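Local coordinates for adhesion protein (Streptococcus pseudopneumoniae 5247, PDB 7LM5) that probably captures zinc as the solute-binding protein of an ATP-binding cassette transporter and delivers it for uptake, at residues Thr184-His189 / Lys233-Glu238; Trp127-Lys132 / Ala196-Leu201; Gly15-Thr20 / Asp63-Val68; Leu93-Gly98 / Gln138-Lys143. The protein carries 1 engineered substitution. All coordinates share one frame; numbering follows the deposited sequence.

Contact 1: residues Thr184-His189 / Lys233-Glu238; sequences TFVTQH and KTIFTE. With ZN (zinc ion), chain B.
Strands 184-187 and 234-237 run parallel as the two inner strands of one four-stranded sheet, Thr187 opposite Phe236, and further along both segments His189 and Glu238 meet beside a zinc ion. Phe236 N donates to Val186 O at 2.8 Å, an almost straight bond. Thr187 and Phe236 share a sheet face: Thr187 CG2 lies 3.8 Å from Phe236 CB, while Phe185 CB comes to the rim of the Phe236 ring, 3.9 Å from CE2. Leu284 of helix 273-288 packs on both phenylalanines. Gln188 CG lies anti to the backbone N (chi1 -175°), and the extended chain carries OE1 to Glu238 N at 3.1 Å, where the donor sits well above the amide's carbonyl plane. His189 ND1 donates to the syn side of Glu238 OE1 at 2.5 Å; the oxygen lies at the imidazole edge, close to its plane, with ring and carboxylate turned 36° apart. A water accepts from His189 N and bridges to the same oxygen. His189 NE2 binds the zinc at 2.5 Å, together with His125 and Glu264. Glu238 is thus a second-shell residue: its carboxylate probably helps to fix the imidazole's rotation and to strengthen NE2 as a metal ligand.

Contact 2: residues Trp127-Lys132 / Ala196-Leu201; sequences WLDPEK and AKRFGL
Asp129 OD1 is gripped by two donors, Arg198 NE across the contact at 2.9 Å and Glu131 N at 3.2 Å. The arginine uses the syn lone pair of OD1, whereas the amide arrives from above the carboxylate plane. A second bond completes the side-on grip: Arg198 NH2 donates to the syn lone pair of Asp129 OD2 at 2.9 Å, with the oxygen almost in the guanidinium plane. The two flat groups stand 36° apart. Bends at chi2 (56°) and chi3 (55°) fold the arginine chain back, bringing its NE edge to the carboxylate. Asp129 is the N-cap of helix 130-147, its bond from Glu131 N being the capping bond, and Arg198 ends helix 193-198, so the salt bridge ties the start of one helix to the end of another. Glu131 CB lies over one guanidinium face, 3.7 Å from Arg198 NH2. Lys132 NZ approaches at its edge, 3.8 Å from Arg198 NH2, and reaches Asp129 OD2 in a long salt bridge; the shared carboxylate probably offsets the two positive charges. Beside the salt bridge, Pro130 CD lies 4.5 Å from Phe199 CE2, a loose contact, and Met281 of helix 273-288 packs against both Pro130 and Phe199.

Contact 3: residues Gly15-Thr20 / Asp63-Val68; sequences GMKIVT and DADVFV
Lys17, Val66 and Asp65 bury more surface than any other residues of this parallel pairing, Lys17 with both its backbone and its side chain. Lys17 O accepts two amides: Asp65 N at 2.9 Å, in the carbonyl plane, and Val66 N at 3.3 Å, tilted from that plane. The other end of the residue is held as well, since Lys17 N donates to Asp65 OD2 at 3.0 Å in a nearly straight bond that meets the anti side of the carboxylate. Asp65 thus pairs with Lys17 through both its amide and its carboxylate, just before strand 66-69 begins. In the lysine chain a bend at chi3 (-62°) lets NZ donate to Asp63 O at 3.2 Å. Val66 starts the regular register. Its O accepts Val19 N at 3.0 Å, and Val19 O in turn accepts Val68 N. On the face shared by Ile18, Val66 and Val68, Ile18 and Val66 lie side by side and point the same way, CG1 of the former 4.1 Å from CB of the latter; Met16 SD reaches Val66 CG2 from the strand's start. On the face of Val19 and Phe67, Val19 CG2 packs on Ala64 CB at 3.6 Å. Strand 17-20 continues the sheet to strand 38-41 through backbone bonds of Ile18 and Thr20. Helix 23-33 packs on Ile18, Thr20 and Val68, while helix 130-147 lies against Met16 and Val66.

Contact 4: residues Leu93-Gly98 / Gln138-Lys143; sequences LEASEG and QIIADK. With ZN (zinc ion), chain E.
Glu97 presents its carboxylate to Lys143 NZ, which comes in from above the plane, 40° out of it, to make a short salt-bridge hydrogen bond of 2.5 Å to OE1. Glu94, its CB directed away from the helix, holds a zinc ion between its two carboxylate oxygens, OE1 at 2.4 Å and OE2 at 2.2 Å; two waters and His72 are also ligands. Lys143 runs extended from the helix until a turn at chi4 (-63°), which brings the ammonium to Glu97. On the way its CE passes 3.2 Å from Glu94 O, and its CB packs on Leu93 CD1, the leucine and lysine chains sliding past each other in opposite directions. Ile139 uses both branches on the backbone of the turn: CG2 lies 3.4 Å from Ala95 O and CD1 3.3 Å from Glu97 O. One helix residue on, Ile140 CG1 meets Ala95 CB at 3.7 Å. The type I turn from Glu94 to Glu97 wraps against one side of helix 130-147, its Glu97 N bonded back to Glu94 O. This is the packing of an alpha/beta lobe: a helix against an edge strand of a parallel sheet and the turn after it, and the zinc bound by the bidentate Glu94 carboxylate.

Contacts 3 and 4 belong to one parallel sheet and contact 1 to the other, on opposite sides of the chain's centre; contacts 1 and 3 have centres about 36 Å apart. Both sheets have strand order 2-1-3-4, consistent with the two alpha/beta lobes of a solute-binding protein. Contact 3 closes before contact 4 opens, and contact 4 before contact 1; contact 2 alternates with both 4 and 1. Strands 66-69 and 91-94 are neighbours, and Val66 packs on Leu93. Contact 2 lies between, about 16 Å from contact 1 and 19 Å from contact 4 (centre to centre). Helix 130-147 serves contacts 2 and 4 and Phe185 touches Ala196 and Leu201, so contact 2 probably helps to join the two halves.

Contact 1: residues Thr184-His189 / Lys233-Glu238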
loop_
_atom_site.group_PDB
_atom_site.type_symbol
_atom_site.label_atom_id
_atom_site.label_comp_id
_atom_site.label_asym_id
_atom_site.label_seq_id
_atom_site.Cartn_x
_atom_site.Cartn_y
_atom_site.Cartn_z
ATOM N N THR A 184 -6.779 14.819 -12.828
ATOM C CA THR A 184 -7.795 13.819 -12.534
ATOM C C THR A 184 -7.462 12.529 -13.269
ATOM O O THR A 184 -7.179 12.551 -14.471
ATOM C CB THR A 184 -9.186 14.317 -12.934
ATOM O OG1 THR A 184 -9.538 15.453 -12.134
ATOM C CG2 THR A 184 -10.220 13.227 -12.733
ATOM N N PHE A 185 -7.492 11.410 -12.547
ATOM C CA PHE A 185 -7.219 10.108 -13.135
ATOM C C PHE A 185 -8.118 9.062 -12.490
ATOM O O PHE A 185 -8.622 9.244 -11.380
ATOM C CB PHE A 185 -5.737 9.718 -12.993
ATOM C CG PHE A 185 -5.288 9.513 -11.572
ATOM C CD1 PHE A 185 -5.085 10.594 -10.729
ATOM C CD2 PHE A 185 -5.041 8.238 -11.090
ATOM C CE1 PHE A 185 -4.663 10.406 -9.423
ATOM C CE2 PHE A 185 -4.617 8.042 -9.785
ATOM C CZ PHE A 185 -4.429 9.128 -8.952
ATOM N N VAL A 186 -8.320 7.960 -13.210
ATOM C CA VAL A 186 -9.202 6.880 -12.784
ATOM C C VAL A 186 -8.411 5.580 -12.791
ATOM O O VAL A 186 -7.716 5.279 -13.768
ATOM C CB VAL A 186 -10.443 6.764 -13.692
ATOM C CG1 VAL A 186 -11.334 5.617 -13.237
ATOM C CG2 VAL A 186 -11.215 8.077 -13.707
ATOM N N THR A 187 -8.517 4.814 -11.708
ATOM C CA THR A 187 -7.785 3.565 -11.555
ATOM C C THR A 187 -8.753 2.411 -11.318
ATOM O O THR A 187 -9.948 2.606 -11.079
ATOM C CB THR A 187 -6.770 3.659 -10.408
ATOM O OG1 THR A 187 -7.451 3.966 -9.185
ATOM C CG2 THR A 187 -5.748 4.747 -10.701
ATOM N N GLN A 188 -8.206 1.192 -11.380
ATOM C CA GLN A 188 -9.038 -0.008 -11.345
ATOM C C GLN A 188 -9.796 -0.131 -10.028
ATOM O O GLN A 188 -10.971 -0.519 -10.017
ATOM C CB GLN A 188 -8.176 -1.246 -11.590
ATOM C CG GLN A 188 -8.961 -2.539 -11.697
ATOM C CD GLN A 188 -8.141 -3.664 -12.295
ATOM O OE1 GLN A 188 -7.822 -3.650 -13.484
ATOM N NE2 GLN A 188 -7.792 -4.646 -11.470
ATOM N N HIS A 189 -9.147 0.180 -8.910
ATOM C CA HIS A 189 -9.836 0.266 -7.630
ATOM C C HIS A 189 -9.253 1.426 -6.835
ATOM O O HIS A 189 -8.219 1.997 -7.192
ATOM C CB HIS A 189 -9.765 -1.058 -6.849
ATOM C CG HIS A 189 -8.440 -1.328 -6.208
ATOM N ND1 HIS A 189 -7.320 -1.685 -6.928
ATOM C CD2 HIS A 189 -8.064 -1.322 -4.907
ATOM C CE1 HIS A 189 -6.308 -1.870 -6.100
ATOM N NE2 HIS A 189 -6.733 -1.659 -4.868
ATOM N N LYS A 233 -8.933 10.567 -20.206
ATOM C CA LYS A 233 -8.671 9.828 -21.433
ATOM C C LYS A 233 -8.066 8.453 -21.186
ATOM O O LYS A 233 -7.833 7.715 -22.147
ATOM C CB LYS A 233 -7.741 10.636 -22.347
ATOM C CG LYS A 233 -8.138 12.093 -22.513
ATOM C CD LYS A 233 -9.498 12.231 -23.180
ATOM C CE LYS A 233 -9.877 13.695 -23.360
ATOM N NZ LYS A 233 -8.863 14.439 -24.159
ATOM N N THR A 234 -7.808 8.092 -19.931
ATOM C CA THR A 234 -7.113 6.850 -19.620
ATOM C C THR A 234 -7.661 6.263 -18.328
ATOM O O THR A 234 -7.853 6.987 -17.348
ATOM C CB THR A 234 -5.601 7.087 -19.494
ATOM O OG1 THR A 234 -5.077 7.524 -20.753
ATOM C CG2 THR A 234 -4.884 5.813 -19.067
ATOM N N ILE A 235 -7.912 4.956 -18.336
ATOM C CA ILE A 235 -8.267 4.205 -17.137
ATOM C C ILE A 235 -7.094 3.295 -16.802
ATOM O O ILE A 235 -6.653 2.502 -17.643
ATOM C CB ILE A 235 -9.560 3.396 -17.328
ATOM C CG1 ILE A 235 -10.775 4.327 -17.327
ATOM C CG2 ILE A 235 -9.691 2.337 -16.245
ATOM C CD1 ILE A 235 -12.093 3.606 -17.503
ATOM N N PHE A 236 -6.587 3.409 -15.578
ATOM C CA PHE A 236 -5.423 2.646 -15.146
ATOM C C PHE A 236 -5.867 1.299 -14.589
ATOM O O PHE A 236 -6.567 1.239 -13.573
ATOM C CB PHE A 236 -4.625 3.428 -14.104
ATOM C CG PHE A 236 -3.935 4.641 -14.659
ATOM C CD1 PHE A 236 -2.732 4.519 -15.337
ATOM C CD2 PHE A 236 -4.487 5.903 -14.505
ATOM C CE1 PHE A 236 -2.094 5.632 -15.852
ATOM C CE2 PHE A 236 -3.851 7.020 -15.017
ATOM C CZ PHE A 236 -2.653 6.884 -15.692
ATOM N N THR A 237 -5.454 0.223 -15.253
ATOM C CA THR A 237 -5.787 -1.131 -14.848
ATOM C C THR A 237 -4.648 -1.729 -14.023
ATOM O O THR A 237 -3.633 -1.084 -13.748
ATOM C CB THR A 237 -6.088 -1.997 -16.074
ATOM O OG1 THR A 237 -5.005 -1.901 -17.008
ATOM C CG2 THR A 237 -7.377 -1.540 -16.748
ATOM N N GLU A 238 -4.827 -2.984 -13.622
ATOM C CA GLU A 238 -3.844 -3.711 -12.835
ATOM C C GLU A 238 -3.428 -4.981 -13.566
ATOM O O GLU A 238 -4.228 -5.599 -14.274
ATOM C CB GLU A 238 -4.393 -4.064 -11.447
ATOM C CG GLU A 238 -4.479 -2.885 -10.495
ATOM C CD GLU A 238 -5.241 -3.215 -9.227
ATOM O OE1 GLU A 238 -6.358 -2.687 -9.050
ATOM O OE2 GLU A 238 -4.728 -4.010 -8.412
HETATM ZN ZN ZN B . -6.190 -1.987 -2.452
HETATM O O HOH W 1 -6.138 -0.102 -8.976
#

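Contact 2: residues Trp127-Lys132 / Ala196-Leu201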
loop_
_atom_site.group_PDB
_atom_site.type_symbol
_atom_site.label_atom_id
_atom_site.label_comp_id
_atom_site.label_asym_id
_atom_site.label_seq_id
_atom_site.Cartn_x
_atom_site.Cartn_y
_atom_site.Cartn_z
ATOM N N TRP A 127 0.898 3.278 1.746
ATOM C CA TRP A 127 2.242 2.972 1.271
ATOM C C TRP A 127 2.544 3.586 -0.091
ATOM O O TRP A 127 3.718 3.677 -0.465
ATOM C CB TRP A 127 2.448 1.457 1.221
ATOM C CG TRP A 127 1.487 0.739 0.322
ATOM C CD1 TRP A 127 1.619 0.528 -1.019
ATOM C CD2 TRP A 127 0.250 0.128 0.704
ATOM N NE1 TRP A 127 0.539 -0.173 -1.497
ATOM C CE2 TRP A 127 -0.316 -0.432 -0.459
ATOM C CE3 TRP A 127 -0.435 0.001 1.917
ATOM C CZ2 TRP A 127 -1.535 -1.106 -0.445
ATOM C CZ3 TRP A 127 -1.645 -0.669 1.929
ATOM C CH2 TRP A 127 -2.182 -1.215 0.756
ATOM N N LEU A 128 1.525 4.008 -0.836
ATOM C CA LEU A 128 1.756 4.630 -2.134
ATOM C C LEU A 128 2.097 6.110 -2.029
ATOM O O LEU A 128 2.448 6.723 -3.043
ATOM C CB LEU A 128 0.534 4.429 -3.031
ATOM C CG LEU A 128 0.265 2.958 -3.360
ATOM C CD1 LEU A 128 -0.970 2.803 -4.230
ATOM C CD2 LEU A 128 1.480 2.335 -4.033
ATOM N N ASP A 129 1.997 6.696 -0.837
ATOM C CA ASP A 129 2.520 8.033 -0.592
ATOM C C ASP A 129 3.978 7.914 -0.172
ATOM O O ASP A 129 4.260 7.279 0.852
ATOM C CB ASP A 129 1.711 8.737 0.490
ATOM C CG ASP A 129 2.132 10.187 0.703
ATOM O OD1 ASP A 129 3.092 10.650 0.054
ATOM O OD2 ASP A 129 1.491 10.871 1.530
ATOM N N PRO A 130 4.925 8.478 -0.927
ATOM C CA PRO A 130 6.341 8.335 -0.543
ATOM C C PRO A 130 6.643 8.840 0.857
ATOM O O PRO A 130 7.484 8.258 1.555
ATOM C CB PRO A 130 7.073 9.155 -1.616
ATOM C CG PRO A 130 6.154 9.149 -2.788
ATOM C CD PRO A 130 4.767 9.179 -2.214
ATOM N N GLU A 131 5.971 9.907 1.292
ATOM C CA GLU A 131 6.189 10.422 2.640
ATOM C C GLU A 131 5.692 9.433 3.688
ATOM O O GLU A 131 6.402 9.127 4.653
ATOM C CB GLU A 131 5.492 11.774 2.799
ATOM C CG GLU A 131 6.169 12.724 3.775
ATOM C CD GLU A 131 7.332 13.481 3.154
ATOM O OE1 GLU A 131 7.806 13.080 2.070
ATOM O OE2 GLU A 131 7.768 14.487 3.751
ATOM N N LYS A 132 4.474 8.916 3.509
ATOM C CA LYS A 132 3.917 7.963 4.461
ATOM C C LYS A 132 4.594 6.601 4.386
ATOM O O LYS A 132 4.558 5.852 5.369
ATOM C CB LYS A 132 2.413 7.813 4.235
ATOM C CG LYS A 132 1.606 9.000 4.726
ATOM C CD LYS A 132 0.135 8.855 4.379
ATOM C CE LYS A 132 -0.711 9.817 5.194
ATOM N NZ LYS A 132 -0.179 11.206 5.140
ATOM N N ALA A 196 -2.664 10.771 -4.661
ATOM C CA ALA A 196 -3.293 11.956 -5.235
ATOM C C ALA A 196 -3.268 13.126 -4.258
ATOM O O ALA A 196 -3.003 14.267 -4.655
ATOM C CB ALA A 196 -4.727 11.637 -5.655
ATOM N N LYS A 197 -3.543 12.864 -2.978
ATOM C CA LYS A 197 -3.499 13.920 -1.972
ATOM C C LYS A 197 -2.090 14.453 -1.754
ATOM O O LYS A 197 -1.935 15.598 -1.317
ATOM C CB LYS A 197 -4.069 13.415 -0.646
ATOM C CG LYS A 197 -5.556 13.104 -0.680
ATOM C CD LYS A 197 -6.047 12.634 0.681
ATOM C CE LYS A 197 -7.542 12.360 0.666
ATOM N NZ LYS A 197 -8.042 11.929 1.999
ATOM N N ARG A 198 -1.063 13.654 -2.046
ATOM C CA ARG A 198 0.308 14.119 -1.863
ATOM C C ARG A 198 0.684 15.163 -2.908
ATOM O O ARG A 198 1.410 16.118 -2.605
ATOM C CB ARG A 198 1.273 12.934 -1.911
ATOM C CG ARG A 198 2.746 13.315 -1.826
ATOM C CD ARG A 198 3.030 14.134 -0.581
ATOM N NE ARG A 198 2.582 13.449 0.627
ATOM C CZ ARG A 198 2.508 14.022 1.823
ATOM N NH1 ARG A 198 2.849 15.295 1.970
ATOM N NH2 ARG A 198 2.087 13.325 2.869
ATOM N N PHE A 199 0.193 15.010 -4.141
ATOM C CA PHE A 199 0.575 15.889 -5.242
ATOM C C PHE A 199 -0.603 16.688 -5.789
ATOM O O PHE A 199 -0.580 17.105 -6.952
ATOM C CB PHE A 199 1.237 15.080 -6.358
ATOM C CG PHE A 199 2.451 14.320 -5.910
ATOM C CD1 PHE A 199 3.668 14.964 -5.749
ATOM C CD2 PHE A 199 2.375 12.964 -5.638
ATOM C CE1 PHE A 199 4.786 14.268 -5.330
ATOM C CE2 PHE A 199 3.490 12.263 -5.221
ATOM C CZ PHE A 199 4.696 12.916 -5.066
ATOM N N GLY A 200 -1.631 16.913 -4.974
ATOM C CA GLY A 200 -2.742 17.758 -5.388
ATOM C C GLY A 200 -3.519 17.227 -6.572
ATOM O O GLY A 200 -3.945 18.007 -7.433
ATOM N N LEU A 201 -3.711 15.915 -6.640
ATOM C CA LEU A 201 -4.434 15.282 -7.731
ATOM C C LEU A 201 -5.804 14.816 -7.254
ATOM O O LEU A 201 -6.064 14.695 -6.054
ATOM C CB LEU A 201 -3.645 14.096 -8.295
ATOM C CG LEU A 201 -2.183 14.356 -8.660
ATOM C CD1 LEU A 201 -1.508 13.070 -9.112
ATOM C CD2 LEU A 201 -2.073 15.429 -9.732
#

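Contact 3: residues Gly15-Thr20 / Asp63-Val68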
loop_
_atom_site.group_PDB
_atom_site.type_symbol
_atom_site.label_atom_id
_atom_site.label_comp_id
_atom_site.label_asym_id
_atom_site.label_seq_id
_atom_site.Cartn_x
_atom_site.Cartn_y
_atom_site.Cartn_z
ATOM N N GLY A 15 19.707 -14.805 12.437
ATOM C CA GLY A 15 19.065 -13.714 13.142
ATOM C C GLY A 15 17.626 -14.031 13.490
ATOM O O GLY A 15 17.285 -15.191 13.736
ATOM N N MET A 16 16.770 -13.014 13.515
ATOM C CA MET A 16 15.353 -13.228 13.773
ATOM C C MET A 16 14.661 -13.769 12.529
ATOM O O MET A 16 14.979 -13.377 11.402
ATOM C CB MET A 16 14.678 -11.927 14.210
ATOM C CG MET A 16 15.131 -11.394 15.557
ATOM S SD MET A 16 14.104 -10.022 16.122
ATOM C CE MET A 16 14.334 -8.845 14.791
ATOM N N LYS A 17 13.713 -14.675 12.740
ATOM C CA LYS A 17 12.855 -15.166 11.668
ATOM C C LYS A 17 11.637 -14.253 11.590
ATOM O O LYS A 17 10.740 -14.327 12.436
ATOM C CB LYS A 17 12.451 -16.618 11.914
ATOM C CG LYS A 17 13.610 -17.599 11.853
ATOM C CD LYS A 17 13.156 -19.016 12.167
ATOM C CE LYS A 17 12.606 -19.113 13.579
ATOM N NZ LYS A 17 12.163 -20.497 13.904
ATOM N N ILE A 18 11.611 -13.385 10.582
ATOM C CA ILE A 18 10.571 -12.376 10.422
ATOM C C ILE A 18 9.698 -12.763 9.236
ATOM O O ILE A 18 10.213 -13.093 8.160
ATOM C CB ILE A 18 11.172 -10.974 10.226
ATOM C CG1 ILE A 18 12.156 -10.653 11.354
ATOM C CG2 ILE A 18 10.071 -9.927 10.159
ATOM C CD1 ILE A 18 12.874 -9.332 11.179
ATOM N N VAL A 19 8.382 -12.722 9.434
ATOM C CA VAL A 19 7.412 -13.021 8.390
ATOM C C VAL A 19 6.537 -11.792 8.183
ATOM O O VAL A 19 6.128 -11.139 9.150
ATOM C CB VAL A 19 6.555 -14.255 8.741
ATOM C CG1 VAL A 19 5.677 -14.641 7.570
ATOM C CG2 VAL A 19 7.443 -15.422 9.137
ATOM N N THR A 20 6.253 -11.477 6.921
ATOM C CA THR A 20 5.536 -10.268 6.553
ATOM C C THR A 20 4.240 -10.612 5.828
ATOM O O THR A 20 4.089 -11.696 5.257
ATOM C CB THR A 20 6.405 -9.360 5.673
ATOM O OG1 THR A 20 6.861 -10.098 4.533
ATOM C CG2 THR A 20 7.609 -8.858 6.458
ATOM N N ASP A 63 5.519 -19.893 14.586
ATOM C CA ASP A 63 6.862 -20.446 14.692
ATOM C C ASP A 63 7.949 -19.412 14.428
ATOM O O ASP A 63 9.136 -19.741 14.535
ATOM C CB ASP A 63 7.027 -21.624 13.726
ATOM C CG ASP A 63 6.236 -22.844 14.155
ATOM O OD1 ASP A 63 6.228 -23.153 15.365
ATOM O OD2 ASP A 63 5.620 -23.491 13.283
ATOM N N ALA A 64 7.579 -18.182 14.092
ATOM C CA ALA A 64 8.533 -17.124 13.807
ATOM C C ALA A 64 8.729 -16.231 15.027
ATOM O O ALA A 64 7.944 -16.249 15.977
ATOM C CB ALA A 64 8.070 -16.284 12.614
ATOM N N ASP A 65 9.801 -15.438 14.982
ATOM C CA ASP A 65 10.090 -14.518 16.076
ATOM C C ASP A 65 9.254 -13.250 15.976
ATOM O O ASP A 65 8.738 -12.760 16.988
ATOM C CB ASP A 65 11.578 -14.167 16.088
ATOM C CG ASP A 65 12.461 -15.384 16.266
ATOM O OD1 ASP A 65 12.104 -16.265 17.075
ATOM O OD2 ASP A 65 13.511 -15.458 15.594
ATOM N N VAL A 66 9.113 -12.704 14.772
ATOM C CA VAL A 66 8.408 -11.447 14.550
ATOM C C VAL A 66 7.495 -11.604 13.344
ATOM O O VAL A 66 7.895 -12.163 12.317
ATOM C CB VAL A 66 9.394 -10.276 14.339
ATOM C CG1 VAL A 66 8.648 -9.015 13.938
ATOM C CG2 VAL A 66 10.221 -10.032 15.593
ATOM N N PHE A 67 6.263 -11.118 13.472
ATOM C CA PHE A 67 5.330 -11.019 12.358
ATOM C C PHE A 67 4.891 -9.569 12.217
ATOM O O PHE A 67 4.407 -8.966 13.181
ATOM C CB PHE A 67 4.114 -11.926 12.556
ATOM C CG PHE A 67 3.032 -11.710 11.536
ATOM C CD1 PHE A 67 3.225 -12.081 10.216
ATOM C CD2 PHE A 67 1.827 -11.129 11.896
ATOM C CE1 PHE A 67 2.233 -11.877 9.272
ATOM C CE2 PHE A 67 0.830 -10.925 10.957
ATOM C CZ PHE A 67 1.034 -11.300 9.643
ATOM N N VAL A 68 5.062 -9.013 11.021
ATOM C CA VAL A 68 4.755 -7.615 10.746
ATOM C C VAL A 68 3.641 -7.560 9.713
ATOM O O VAL A 68 3.725 -8.213 8.665
ATOM C CB VAL A 68 5.995 -6.846 10.249
ATOM C CG1 VAL A 68 5.726 -5.348 10.245
ATOM C CG2 VAL A 68 7.208 -7.175 11.106
#

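Contact 4: residues Leu93-Gly98 / Gln138-Lys143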
loop_
_atom_site.group_PDB
_atom_site.type_symbol
_atom_site.label_atom_id
_atom_site.label_comp_id
_atom_site.label_asym_id
_atom_site.label_seq_id
_atom_site.Cartn_x
_atom_site.Cartn_y
_atom_site.Cartn_z
ATOM N N LEU A 93 3.644 -7.207 15.102
ATOM C CA LEU A 93 3.894 -5.776 14.993
ATOM C C LEU A 93 3.011 -5.186 13.902
ATOM O O LEU A 93 3.015 -5.667 12.764
ATOM C CB LEU A 93 5.367 -5.493 14.681
ATOM C CG LEU A 93 6.426 -6.149 15.569
ATOM C CD1 LEU A 93 7.815 -5.713 15.129
ATOM C CD2 LEU A 93 6.199 -5.822 17.040
ATOM N N GLU A 94 2.258 -4.146 14.253
ATOM C CA GLU A 94 1.449 -3.405 13.290
ATOM C C GLU A 94 2.306 -2.273 12.732
ATOM O O GLU A 94 2.608 -1.307 13.439
ATOM C CB GLU A 94 0.180 -2.875 13.951
ATOM C CG GLU A 94 -0.830 -2.277 12.989
ATOM C CD GLU A 94 -2.095 -1.829 13.692
ATOM O OE1 GLU A 94 -2.112 -1.833 14.940
ATOM O OE2 GLU A 94 -3.073 -1.476 12.999
ATOM N N ALA A 95 2.696 -2.394 11.460
ATOM C CA ALA A 95 3.676 -1.483 10.879
ATOM C C ALA A 95 3.180 -0.044 10.794
ATOM O O ALA A 95 4.003 0.872 10.691
ATOM C CB ALA A 95 4.084 -1.969 9.488
ATOM N N SER A 96 1.867 0.182 10.836
ATOM C CA SER A 96 1.310 1.521 10.698
ATOM C C SER A 96 0.647 2.015 11.979
ATOM O O SER A 96 -0.220 2.892 11.923
ATOM C CB SER A 96 0.314 1.563 9.539
ATOM O OG SER A 96 -0.824 0.770 9.822
ATOM N N GLU A 97 1.034 1.473 13.130
ATOM C CA GLU A 97 0.465 1.926 14.392
ATOM C C GLU A 97 0.892 3.363 14.671
ATOM O O GLU A 97 2.085 3.679 14.675
ATOM C CB GLU A 97 0.900 1.013 15.535
ATOM C CG GLU A 97 0.299 1.390 16.881
ATOM C CD GLU A 97 0.778 0.500 18.009
ATOM O OE1 GLU A 97 1.673 -0.340 17.771
ATOM O OE2 GLU A 97 0.260 0.639 19.137
ATOM N N GLY A 98 -0.089 4.235 14.899
ATOM C CA GLY A 98 0.151 5.636 15.135
ATOM C C GLY A 98 -0.020 6.520 13.916
ATOM O O GLY A 98 -0.153 7.739 14.066
ATOM N N GLN A 138 9.927 3.954 9.491
ATOM C CA GLN A 138 10.451 4.385 10.782
ATOM C C GLN A 138 9.781 3.635 11.926
ATOM O O GLN A 138 10.441 3.266 12.905
ATOM C CB GLN A 138 10.266 5.895 10.946
ATOM C CG GLN A 138 10.769 6.437 12.273
ATOM C CD GLN A 138 12.242 6.155 12.493
ATOM O OE1 GLN A 138 13.080 6.480 11.652
ATOM N NE2 GLN A 138 12.563 5.538 13.624
ATOM N N ILE A 139 8.471 3.403 11.820
ATOM C CA ILE A 139 7.765 2.633 12.840
ATOM C C ILE A 139 8.287 1.204 12.880
ATOM O O ILE A 139 8.463 0.619 13.956
ATOM C CB ILE A 139 6.247 2.675 12.580
ATOM C CG1 ILE A 139 5.742 4.117 12.613
ATOM C CG2 ILE A 139 5.505 1.832 13.599
ATOM C CD1 ILE A 139 4.268 4.245 12.312
ATOM N N ILE A 140 8.541 0.618 11.708
ATOM C CA ILE A 140 9.097 -0.729 11.649
ATOM C C ILE A 140 10.480 -0.760 12.286
ATOM O O ILE A 140 10.818 -1.690 13.028
ATOM C CB ILE A 140 9.127 -1.227 10.191
ATOM C CG1 ILE A 140 7.702 -1.409 9.666
ATOM C CG2 ILE A 140 9.916 -2.522 10.078
ATOM C CD1 ILE A 140 7.626 -1.709 8.182
ATOM N N ALA A 141 11.296 0.261 12.018
ATOM C CA ALA A 141 12.620 0.328 12.629
ATOM C C ALA A 141 12.523 0.509 14.139
ATOM O O ALA A 141 13.327 -0.057 14.890
ATOM C CB ALA A 141 13.433 1.460 12.003
ATOM N N ASP A 142 11.546 1.291 14.603
ATOM C CA ASP A 142 11.368 1.479 16.040
ATOM C C ASP A 142 10.905 0.192 16.710
ATOM O O ASP A 142 11.435 -0.202 17.755
ATOM C CB ASP A 142 10.373 2.610 16.305
ATOM C CG ASP A 142 10.910 3.966 15.896
ATOM O OD1 ASP A 142 12.147 4.120 15.827
ATOM O OD2 ASP A 142 10.094 4.880 15.648
ATOM N N LYS A 143 9.914 -0.483 16.119
ATOM C CA LYS A 143 9.388 -1.702 16.725
ATOM C C LYS A 143 10.387 -2.849 16.651
ATOM O O LYS A 143 10.427 -3.692 17.554
ATOM C CB LYS A 143 8.069 -2.095 16.060
ATOM C CG LYS A 143 6.927 -1.122 16.329
ATOM C CD LYS A 143 5.611 -1.655 15.781
ATOM C CE LYS A 143 4.477 -0.655 15.968
ATOM N NZ LYS A 143 4.194 -0.371 17.401
HETATM ZN ZN ZN E . -4.407 -1.128 14.658
HETATM O O HOH W 2 -4.646 -3.152 15.218
HETATM O O HOH W 3 -3.788 0.829 14.238
#